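Local coordinates for protein fusolin (Unidentified entomopoxvirus, PDB 4OW5) that enhances the virulence of entomopoxviruses, crystallises in vivo into viral spindles, and probably binds and oxidatively attacks chitin as a copper-dependent lytic polysaccharide monooxygenase, at residues Tyr3-Ile8 against Glu135-Pro140; Asp31-Ala36 against Gly115-Thr120; Thr120-Gln125 against Ala229-Ala234; Thr154-Asn159 against Pro203-Gln208. One frame throughout, in Å; residues are numbered along the deposited sequence.

Contact 1: Tyr3-Ile8 against Glu135-Pro140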
# COMPACT_ATOMS: atom_id res chain seq x y z
N TYR A 3 -3.21 12.02 -25.47
CA TYR A 3 -3.22 11.61 -24.08
C TYR A 3 -2.33 10.36 -23.89
O TYR A 3 -2.01 9.66 -24.85
CB TYR A 3 -4.66 11.33 -23.59
CG TYR A 3 -5.51 10.54 -24.55
CD1 TYR A 3 -5.24 9.20 -24.82
CD2 TYR A 3 -6.53 11.16 -25.29
CE1 TYR A 3 -5.91 8.52 -25.83
CE2 TYR A 3 -7.26 10.45 -26.25
CZ TYR A 3 -6.93 9.14 -26.52
OH TYR A 3 -7.62 8.37 -27.42
N ILE A 4 -1.93 10.13 -22.65
CA ILE A 4 -1.14 8.95 -22.27
C ILE A 4 -2.08 7.76 -22.32
O ILE A 4 -3.13 7.84 -21.68
CB ILE A 4 -0.46 9.00 -20.88
CG1 ILE A 4 0.08 10.38 -20.47
CG2 ILE A 4 0.65 7.94 -20.80
CD1 ILE A 4 0.24 10.47 -18.89
N THR A 5 -1.71 6.69 -23.05
CA THR A 5 -2.49 5.45 -23.09
C THR A 5 -1.83 4.41 -22.23
O THR A 5 -2.52 3.53 -21.75
CB THR A 5 -2.77 4.96 -24.47
OG1 THR A 5 -1.57 4.98 -25.23
CG2 THR A 5 -3.89 5.74 -25.13
N PHE A 6 -0.53 4.48 -22.03
CA PHE A 6 0.12 3.53 -21.10
C PHE A 6 1.27 4.19 -20.37
O PHE A 6 2.22 4.56 -21.04
CB PHE A 6 0.64 2.25 -21.79
CG PHE A 6 1.06 1.26 -20.73
CD1 PHE A 6 0.12 0.68 -19.90
CD2 PHE A 6 2.40 1.03 -20.47
CE1 PHE A 6 0.50 -0.08 -18.81
CE2 PHE A 6 2.79 0.18 -19.42
CZ PHE A 6 1.82 -0.38 -18.61
N PRO A 7 1.23 4.32 -19.02
CA PRO A 7 0.09 4.01 -18.11
C PRO A 7 -1.05 4.97 -18.41
O PRO A 7 -0.78 6.15 -18.62
CB PRO A 7 0.66 4.23 -16.69
CG PRO A 7 2.07 4.62 -16.84
CD PRO A 7 2.34 4.95 -18.29
N ILE A 8 -2.27 4.49 -18.45
CA ILE A 8 -3.43 5.30 -18.87
C ILE A 8 -3.53 6.60 -18.07
O ILE A 8 -3.39 6.58 -16.84
CB ILE A 8 -4.75 4.49 -18.84
CG1 ILE A 8 -5.86 5.24 -19.58
CG2 ILE A 8 -5.19 4.07 -17.44
CD1 ILE A 8 -7.16 4.40 -19.84
N GLU A 135 7.40 0.77 -20.82
CA GLU A 135 7.38 1.35 -22.13
C GLU A 135 6.15 2.27 -22.23
O GLU A 135 5.04 1.80 -22.42
CB GLU A 135 7.42 0.31 -23.23
CG GLU A 135 7.59 0.95 -24.59
CD GLU A 135 7.42 -0.01 -25.75
OE1 GLU A 135 6.33 -0.63 -25.85
OE2 GLU A 135 8.32 -0.07 -26.60
N PHE A 136 6.37 3.55 -22.11
CA PHE A 136 5.36 4.57 -22.24
C PHE A 136 4.76 4.54 -23.63
O PHE A 136 5.49 4.39 -24.61
CB PHE A 136 5.92 5.99 -21.99
CG PHE A 136 6.04 6.37 -20.55
CD1 PHE A 136 5.01 7.03 -19.90
CD2 PHE A 136 7.20 6.08 -19.83
CE1 PHE A 136 5.13 7.41 -18.57
CE2 PHE A 136 7.31 6.44 -18.49
CZ PHE A 136 6.28 7.13 -17.87
N GLU A 137 3.44 4.72 -23.71
CA GLU A 137 2.73 4.90 -24.98
C GLU A 137 1.88 6.15 -24.85
O GLU A 137 1.06 6.27 -23.93
CB GLU A 137 1.88 3.66 -25.36
CG GLU A 137 1.36 3.75 -26.79
CD GLU A 137 0.34 2.71 -27.20
OE1 GLU A 137 -0.71 2.62 -26.53
OE2 GLU A 137 0.54 2.05 -28.24
N PHE A 138 2.16 7.13 -25.69
CA PHE A 138 1.40 8.36 -25.76
C PHE A 138 0.67 8.35 -27.12
O PHE A 138 1.30 8.15 -28.17
CB PHE A 138 2.30 9.57 -25.58
CG PHE A 138 1.51 10.84 -25.38
CD1 PHE A 138 1.08 11.58 -26.47
CD2 PHE A 138 1.18 11.29 -24.11
CE1 PHE A 138 0.29 12.72 -26.29
CE2 PHE A 138 0.46 12.46 -23.93
CZ PHE A 138 -0.00 13.16 -25.03
N CYS A 139 -0.63 8.53 -27.07
CA CYS A 139 -1.55 8.43 -28.19
C CYS A 139 -1.85 9.81 -28.77
O CYS A 139 -2.64 10.56 -28.18
CB CYS A 139 -2.82 7.75 -27.70
SG CYS A 139 -4.06 7.44 -28.98
N PRO A 140 -1.27 10.17 -29.95
CA PRO A 140 -1.60 11.48 -30.54
C PRO A 140 -2.86 11.35 -31.38
O PRO A 140 -2.88 10.55 -32.31
CB PRO A 140 -0.38 11.79 -31.39
CG PRO A 140 0.10 10.42 -31.85
CD PRO A 140 -0.33 9.42 -30.81
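Thr5 and Phe6 both turn their backbone N-H groups on the carbonyl oxygen of Glu137. Thr5 N reaches Glu137 O at 2.9 Å, tilted from the carbonyl plane, while Phe6 N lies in that plane, on a lone pair, at 3.1 Å. The hydroxyl of Thr5 adds a side-chain bond: OG1 donates to Glu137 OE1 at 2.8 Å, on the anti side of the carboxylate and 29° out of its plane. With chi1 at 47°, OG1 sits between the backbone N and carbonyl carbon, and CG2 is left packed against Cys139 CB at 3.4 Å, tighter than usual contact. Two residues facing one make a classic beta bulge in the antiparallel pairing of strand 2-6, outermost in its sheet within this chain, with strand 131-140. On one side of the bulge Tyr3 and Cys139 exchange backbone bonds; on the other, Glu137 N donates to Phe6 O. The Phe138 ring lies against the backbone of Tyr3, whose O stands 3.6 Å above the ring plane and over its centre, and Ile4 CG1 meets the same ring at CD2. On the face carrying Tyr3 and Cys139, the sulfur SG approaches the Tyr3 ring obliquely, 4.7 Å from its centroid. After the cis peptide, Pro7 CD rests 3.7 Å from Phe136 CE1. Farther out, a disulfide to Cys189 fixes Cys139, and Ser187 and the backbone N of Gln188 hold the Glu137 carboxylate. Phe149 meets the Phe138 ring edge-to-face, while Tyr348 of the second subunit packs on Phe6.

Contact 2: Asp31-Ala36 against Gly115-Thr120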
# COMPACT_ATOMS: atom_id res chain seq x y z
N ASP A 31 -16.61 4.71 -11.36
CA ASP A 31 -15.41 4.91 -10.55
C ASP A 31 -15.67 6.11 -9.60
O ASP A 31 -16.13 7.15 -10.06
CB ASP A 31 -14.18 5.14 -11.42
CG ASP A 31 -12.93 5.34 -10.60
OD1 ASP A 31 -12.33 4.33 -10.19
OD2 ASP A 31 -12.62 6.51 -10.27
N PRO A 32 -15.52 5.93 -8.27
CA PRO A 32 -15.83 7.03 -7.34
C PRO A 32 -15.05 8.32 -7.59
O PRO A 32 -15.58 9.40 -7.37
CB PRO A 32 -15.49 6.47 -5.96
CG PRO A 32 -15.41 5.01 -6.13
CD PRO A 32 -15.10 4.71 -7.55
N MET A 33 -13.77 8.23 -8.01
CA MET A 33 -12.98 9.43 -8.22
C MET A 33 -13.33 10.08 -9.54
O MET A 33 -13.46 11.29 -9.53
CB MET A 33 -11.48 9.15 -8.08
CG MET A 33 -11.06 8.82 -6.66
SD MET A 33 -11.62 10.01 -5.41
CE MET A 33 -10.82 11.46 -5.96
N CYS A 34 -13.60 9.34 -10.63
CA CYS A 34 -14.12 9.97 -11.84
C CYS A 34 -15.48 10.63 -11.53
O CYS A 34 -15.75 11.74 -11.97
CB CYS A 34 -14.24 8.98 -12.99
SG CYS A 34 -12.66 8.23 -13.47
N ARG A 35 -16.32 9.96 -10.75
CA ARG A 35 -17.62 10.53 -10.39
C ARG A 35 -17.45 11.82 -9.58
O ARG A 35 -18.13 12.79 -9.86
CB ARG A 35 -18.49 9.52 -9.63
CG ARG A 35 -19.87 10.05 -9.30
CD ARG A 35 -20.85 8.98 -8.87
NE ARG A 35 -20.48 8.36 -7.60
CZ ARG A 35 -19.90 7.17 -7.43
NH1 ARG A 35 -19.62 6.40 -8.48
NH2 ARG A 35 -19.61 6.73 -6.22
N ALA A 36 -16.57 11.81 -8.56
CA ALA A 36 -16.29 13.00 -7.73
C ALA A 36 -15.74 14.15 -8.56
O ALA A 36 -16.11 15.28 -8.31
CB ALA A 36 -15.28 12.66 -6.64
N GLY A 115 -7.81 11.91 -3.49
CA GLY A 115 -8.56 10.72 -3.14
C GLY A 115 -8.00 9.46 -3.75
O GLY A 115 -6.86 9.44 -4.25
N SER A 116 -8.84 8.40 -3.75
CA SER A 116 -8.47 7.04 -4.14
C SER A 116 -8.49 6.82 -5.65
O SER A 116 -9.18 5.92 -6.14
CB SER A 116 -9.40 6.04 -3.45
OG SER A 116 -10.77 6.34 -3.68
N TRP A 117 -7.70 7.62 -6.41
CA TRP A 117 -7.65 7.51 -7.87
C TRP A 117 -7.23 6.10 -8.25
O TRP A 117 -6.35 5.56 -7.60
CB TRP A 117 -6.69 8.53 -8.48
CG TRP A 117 -7.23 9.93 -8.42
CD1 TRP A 117 -6.95 10.90 -7.50
CD2 TRP A 117 -8.22 10.48 -9.29
NE1 TRP A 117 -7.61 12.06 -7.83
CE2 TRP A 117 -8.47 11.80 -8.86
CE3 TRP A 117 -8.90 9.99 -10.42
CZ2 TRP A 117 -9.36 12.63 -9.51
CZ3 TRP A 117 -9.80 10.83 -11.06
CH2 TRP A 117 -10.01 12.13 -10.62
N THR A 118 -7.88 5.49 -9.26
CA THR A 118 -7.58 4.11 -9.64
C THR A 118 -6.26 4.09 -10.39
O THR A 118 -6.15 4.74 -11.44
CB THR A 118 -8.69 3.49 -10.48
OG1 THR A 118 -9.89 3.52 -9.73
CG2 THR A 118 -8.37 2.02 -10.89
N PRO A 119 -5.26 3.32 -9.91
CA PRO A 119 -3.99 3.28 -10.61
C PRO A 119 -3.84 2.12 -11.55
O PRO A 119 -4.51 1.11 -11.42
CB PRO A 119 -3.01 3.11 -9.46
CG PRO A 119 -3.75 2.14 -8.53
CD PRO A 119 -5.21 2.55 -8.64
N THR A 120 -2.87 2.24 -12.43
CA THR A 120 -2.34 1.14 -13.19
C THR A 120 -1.51 0.33 -12.19
O THR A 120 -0.63 0.90 -11.55
CB THR A 120 -1.47 1.64 -14.36
OG1 THR A 120 -2.31 2.26 -15.34
CG2 THR A 120 -0.61 0.49 -14.97
O HOH W 1 -10.05 6.65 -10.90
O HOH W 2 -11.57 5.57 -7.63
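Asp31, the N-cap of helix 32-47, also binds Thr118 of the loop that leads into strand 120-123. Its OD2 accepts from Cys34 N at 3.0 Å through the anti lone pair, and from Met33 N weakly. OD1 receives the hydroxyl of Thr118: OG1 donates at 2.6 Å, on the syn side and 25° out of the carboxylate plane. The extended first torsion of Asp31, CG anti to the backbone N (chi1 -179°), carries the carboxylate to this position. One water donates to Asp31 OD2 and accepts from Thr118 N, doubling the bridge.

Next to the cap, Met33 folds over the indole of Trp117. CB stands over the six-membered ring, 3.7 Å from its centroid and 16° off the normal. Bends at chi2 and chi3 bring the thioether back across the ring system, SD lying 5.0 Å from the centroid of the five-membered ring, a Met-aromatic contact, and CE 3.7 Å from Trp117 CE2. CE also ends 3.7 Å from Gly115 CA, against the bare backbone of the glycine. Met33 CG closes to 3.4 Å from the C of Ser116, the central residue of an inverse gamma turn.

Cys34 is joined by a disulfide to Cys14 of helix 10-17, which also packs on Trp117; Arg10 makes a cation-pi contact with the indole, and Asp230 of strand 223-234 lies against Trp117.

Contact 3: Thr120-Gln125 against Ala229-Ala234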
# COMPACT_ATOMS: atom_id res chain seq x y z
N THR A 120 -2.87 2.24 -12.43
CA THR A 120 -2.34 1.14 -13.19
C THR A 120 -1.51 0.33 -12.19
O THR A 120 -0.63 0.90 -11.55
CB THR A 120 -1.47 1.64 -14.36
OG1 THR A 120 -2.31 2.26 -15.34
CG2 THR A 120 -0.61 0.49 -14.97
N VAL A 121 -1.76 -0.97 -12.08
CA VAL A 121 -1.07 -1.84 -11.13
C VAL A 121 0.01 -2.62 -11.84
O VAL A 121 -0.31 -3.51 -12.62
CB VAL A 121 -2.07 -2.78 -10.44
CG1 VAL A 121 -1.34 -3.76 -9.52
CG2 VAL A 121 -3.15 -1.99 -9.69
N ILE A 122 1.27 -2.33 -11.52
CA ILE A 122 2.42 -3.01 -12.13
C ILE A 122 2.99 -4.03 -11.13
O ILE A 122 3.58 -3.64 -10.12
CB ILE A 122 3.48 -1.95 -12.57
CG1 ILE A 122 2.80 -0.91 -13.53
CG2 ILE A 122 4.73 -2.65 -13.23
CD1 ILE A 122 3.64 0.15 -13.97
N PRO A 123 2.89 -5.34 -11.40
CA PRO A 123 3.48 -6.33 -10.48
C PRO A 123 5.01 -6.35 -10.52
O PRO A 123 5.61 -6.16 -11.57
CB PRO A 123 2.88 -7.67 -10.95
CG PRO A 123 1.90 -7.35 -12.04
CD PRO A 123 2.29 -6.00 -12.58
N LEU A 124 5.63 -6.49 -9.37
CA LEU A 124 7.08 -6.60 -9.29
C LEU A 124 7.45 -8.08 -9.35
O LEU A 124 6.87 -8.88 -8.64
CB LEU A 124 7.60 -5.99 -7.98
CG LEU A 124 7.41 -4.50 -7.79
CD1 LEU A 124 7.80 -4.07 -6.39
CD2 LEU A 124 8.17 -3.70 -8.81
N GLN A 125 8.41 -8.45 -10.17
CA GLN A 125 8.88 -9.86 -10.20
C GLN A 125 9.77 -10.09 -8.97
O GLN A 125 9.81 -11.20 -8.44
CB GLN A 125 9.65 -10.18 -11.51
N ALA A 229 -0.88 10.45 -14.60
CA ALA A 229 -1.17 9.02 -14.66
C ALA A 229 -0.91 8.43 -13.27
O ALA A 229 0.16 8.63 -12.71
CB ALA A 229 -0.30 8.35 -15.69
N ASP A 230 -1.88 7.72 -12.74
CA ASP A 230 -1.82 7.08 -11.41
C ASP A 230 -1.26 5.66 -11.56
O ASP A 230 -1.69 4.89 -12.41
CB ASP A 230 -3.20 7.06 -10.77
CG ASP A 230 -3.79 8.46 -10.64
OD1 ASP A 230 -3.23 9.27 -9.85
OD2 ASP A 230 -4.81 8.75 -11.34
N VAL A 231 -0.31 5.32 -10.73
CA VAL A 231 0.41 4.05 -10.80
C VAL A 231 0.76 3.52 -9.39
O VAL A 231 1.06 4.29 -8.48
CB VAL A 231 1.74 4.22 -11.63
CG1 VAL A 231 2.46 2.87 -11.87
CG2 VAL A 231 1.54 4.95 -12.94
N ILE A 232 0.84 2.19 -9.28
CA ILE A 232 1.26 1.51 -8.07
C ILE A 232 2.00 0.24 -8.44
O ILE A 232 1.63 -0.46 -9.37
CB ILE A 232 0.09 1.21 -7.09
CG1 ILE A 232 0.63 0.99 -5.68
CG2 ILE A 232 -0.81 0.05 -7.56
CD1 ILE A 232 -0.48 0.79 -4.59
N PHE A 233 3.05 -0.06 -7.70
CA PHE A 233 3.75 -1.32 -7.86
C PHE A 233 3.07 -2.33 -6.92
O PHE A 233 2.74 -1.97 -5.80
CB PHE A 233 5.25 -1.15 -7.55
CG PHE A 233 5.95 -0.42 -8.67
CD1 PHE A 233 6.09 -1.01 -9.92
CD2 PHE A 233 6.46 0.85 -8.48
CE1 PHE A 233 6.68 -0.33 -10.96
CE2 PHE A 233 7.10 1.52 -9.53
CZ PHE A 233 7.22 0.91 -10.76
N ALA A 234 2.83 -3.55 -7.37
CA ALA A 234 2.27 -4.61 -6.53
C ALA A 234 3.42 -5.55 -6.13
O ALA A 234 4.14 -6.05 -6.99
CB ALA A 234 1.16 -5.35 -7.24
O HOH W 3 -2.52 4.80 -14.96
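Thr120 to Leu124 run alongside Asp230 to Ala234 as a parallel strand pair, with axes 28° apart. The pairing adds strand 120-123 to strand 223-234 in the mixed sheet of the fibronectin type III-like fold of the lytic polysaccharide monooxygenase family.

Five backbone hydrogen bonds make the ladder. Thr120 N, Ile122 N and Leu124 N donate to Asp230 O, Ile232 O and Ala234 O, while Ile232 N and Ala234 N return bonds to Thr120 O and Ile122 O. The Ile122 N to Ile232 O bond, 2.9 Å long, is nearly straight at 171°. Ile122 O also takes a CA-H contact from Phe233 CA at 3.2 Å.

Apolar packing differs between the faces. On the inner face, which carries Thr120, Ile122, Val231 and Phe233, Ile122 CD1 lies 3.6 Å from Val231 CG1. Ile122 CG2 lies 3.8 Å from Phe233 CE1, the two side chains pointing the same way, while Leu124 crosses Phe233 at about a right angle, Leu124 CD2 lying 3.6 Å from Phe233 CD1. This face packs on Val132 and Ile134 of strand 131-140. On the other, Val121 CG2 lies beside Ile232 CG2, and Val121 CG1 touches Ala234 CB.

Among the polar side chains, Asp230 forms a salt bridge with Arg10, and Thr120 OG1 bonds to Tyr345 of the second subunit. A water also links that hydroxyl to the ladder, 2.6 Å from Thr120 OG1 and 2.7 Å from Asp230 O.

Contact 4: Thr154-Asn159 against Pro203-Gln208. With EDO (1,2-ethanediol), chain G.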
# COMPACT_ATOMS: atom_id res chain seq x y z
N THR A 154 6.28 11.66 -8.99
CA THR A 154 6.11 12.29 -7.69
C THR A 154 7.21 11.83 -6.69
O THR A 154 7.71 10.70 -6.76
CB THR A 154 4.73 12.06 -7.10
OG1 THR A 154 4.38 10.69 -7.25
CG2 THR A 154 3.67 12.98 -7.71
N VAL A 155 7.57 12.74 -5.81
CA VAL A 155 8.54 12.50 -4.73
C VAL A 155 7.99 11.40 -3.81
O VAL A 155 6.77 11.26 -3.72
CB VAL A 155 8.91 13.76 -3.92
CG1 VAL A 155 9.60 14.82 -4.79
CG2 VAL A 155 7.71 14.36 -3.18
N PRO A 156 8.83 10.67 -3.06
CA PRO A 156 8.29 9.60 -2.20
C PRO A 156 7.28 10.04 -1.12
O PRO A 156 6.43 9.24 -0.78
CB PRO A 156 9.54 8.99 -1.56
CG PRO A 156 10.67 9.39 -2.47
CD PRO A 156 10.31 10.70 -3.05
N SER A 157 7.31 11.27 -0.65
CA SER A 157 6.35 11.70 0.38
C SER A 157 4.95 12.05 -0.17
O SER A 157 4.08 12.43 0.62
CB SER A 157 6.89 12.90 1.15
OG SER A 157 6.86 14.07 0.36
N PHE A 158 4.75 12.01 -1.51
CA PHE A 158 3.46 12.33 -2.11
C PHE A 158 2.40 11.33 -1.66
O PHE A 158 2.60 10.11 -1.72
CB PHE A 158 3.57 12.35 -3.65
CG PHE A 158 2.26 12.50 -4.39
CD1 PHE A 158 1.65 13.73 -4.50
CD2 PHE A 158 1.61 11.39 -4.91
CE1 PHE A 158 0.40 13.86 -5.12
CE2 PHE A 158 0.38 11.52 -5.56
CZ PHE A 158 -0.22 12.76 -5.65
N ASN A 159 1.24 11.85 -1.29
CA ASN A 159 0.12 11.03 -0.83
C ASN A 159 -1.09 11.38 -1.70
O ASN A 159 -1.67 12.45 -1.54
CB ASN A 159 -0.11 11.31 0.66
CG ASN A 159 -1.22 10.53 1.29
OD1 ASN A 159 -2.15 10.08 0.62
ND2 ASN A 159 -1.25 10.50 2.59
N PRO A 203 11.57 4.76 -10.93
CA PRO A 203 12.02 4.44 -9.57
C PRO A 203 10.92 3.69 -8.83
O PRO A 203 9.75 4.07 -8.91
CB PRO A 203 12.31 5.82 -8.93
CG PRO A 203 12.47 6.74 -10.10
CD PRO A 203 11.58 6.22 -11.18
N VAL A 204 11.28 2.61 -8.16
CA VAL A 204 10.31 1.88 -7.45
C VAL A 204 9.86 2.79 -6.26
O VAL A 204 10.55 3.73 -5.83
CB VAL A 204 10.80 0.45 -7.07
CG1 VAL A 204 9.76 -0.30 -6.27
CG2 VAL A 204 11.07 -0.34 -8.33
N ARG A 205 8.59 2.70 -6.01
CA ARG A 205 7.89 3.42 -4.95
C ARG A 205 7.20 2.36 -4.14
O ARG A 205 6.75 1.36 -4.71
CB ARG A 205 6.89 4.42 -5.56
CG ARG A 205 7.53 5.64 -6.21
CD ARG A 205 7.81 6.71 -5.22
NE ARG A 205 8.40 7.91 -5.82
CZ ARG A 205 9.69 8.06 -6.11
NH1 ARG A 205 10.55 7.08 -5.87
NH2 ARG A 205 10.13 9.19 -6.63
N GLN A 206 7.08 2.58 -2.84
CA GLN A 206 6.35 1.68 -1.96
C GLN A 206 4.91 2.15 -1.77
O GLN A 206 4.18 1.53 -1.04
CB GLN A 206 7.09 1.61 -0.60
CG GLN A 206 8.58 1.27 -0.74
CD GLN A 206 8.85 0.03 -1.58
OE1 GLN A 206 8.17 -0.99 -1.43
NE2 GLN A 206 9.87 0.06 -2.44
N THR A 207 4.50 3.23 -2.42
CA THR A 207 3.16 3.80 -2.33
C THR A 207 2.64 4.14 -3.71
O THR A 207 3.41 4.25 -4.67
CB THR A 207 3.23 5.08 -1.48
OG1 THR A 207 4.21 5.93 -2.08
CG2 THR A 207 3.60 4.82 -0.04
N GLN A 208 1.34 4.41 -3.79
CA GLN A 208 0.73 4.83 -5.03
C GLN A 208 1.31 6.20 -5.39
O GLN A 208 1.51 7.04 -4.52
CB GLN A 208 -0.79 4.87 -4.89
CG GLN A 208 -1.45 5.32 -6.14
CD GLN A 208 -2.92 5.09 -6.19
OE1 GLN A 208 -3.48 4.23 -5.49
NE2 GLN A 208 -3.58 5.89 -6.98
C1 EDO G . 13.52 9.06 -5.78
O1 EDO G . 13.00 9.03 -7.10
C2 EDO G . 14.11 7.67 -5.44
O2 EDO G . 13.79 7.35 -4.09
O HOH W 4 5.56 9.34 -5.05
O HOH W 5 6.65 6.79 -1.30
O HOH W 6 3.66 8.20 -3.44
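The guanidinium of Arg205 carries the Pro156 ring over one face, CG 4.0 Å above its plane and over its centre, while the carbonyl oxygen of Thr154 approaches at its edge. NE and NH2 grip that oxygen side-on, NH2 at 2.9 Å and NE at 3.0 Å; Thr154 O lies within 1° of the guanidinium plane, and the two nitrogens come to it from opposite faces of its carbonyl plane. NH2 donates, also in the guanidinium plane, to O1 of a 1,2-ethanediol, probably from the crystallisation liquor, at 2.9 Å. The chain of Arg205 bends at chi2 (-85°), then extends through chi3 to bring the flat group alongside the turn. Thr154 CG2, of the same segment, lies over one face of the Phe158 ring, and Gln208 O comes across the contact to its edge, near the plane.

Here the loop after strand 147-154 meets the loop that links strands 194-203 and 209-217. The first makes a type I beta turn from Val155 to Phe158, closed by Phe158 N bonding Val155 O. Beyond the arginine, waters carry the contact. One donates to Pro156 O and lies 2.7 Å from Thr207 OG1; another bridges Phe158 O, Gln208 O and the same hydroxyl. Thr154 OG1 is bonded to Val210 N of strand 209-217. Across the subunit interface, Thr207 packs on Thr207 of the second subunit, with Asn159 on Gln206 of that subunit.

How the contacts relate
Contacts 2 and 3 share Thr120, which also packs on contact 1: its OG1 lies 3.8 Å from Pro7 CB. Pro119 lies on the strand pair of contact 3, its CG 3.7 Å from Ile232 CG2. Segment 203-208 of contact 4, about 11 Å from contact 3 between contact centres, packs against the Phe233 ring, with Phe233 CE2 3.7 Å from Pro203 O, while Gln208 NE2 reaches Trp117 O of contact 2. Contacts 1 and 4 do not touch. Contact 1 lies nearest the histidines that bind copper or zinc in another structure of this protein, metal-free here: the side chains of Tyr3 and His1 are about 7 Å apart, those of Phe138 and His144 about 9 Å. All four meet the second subunit.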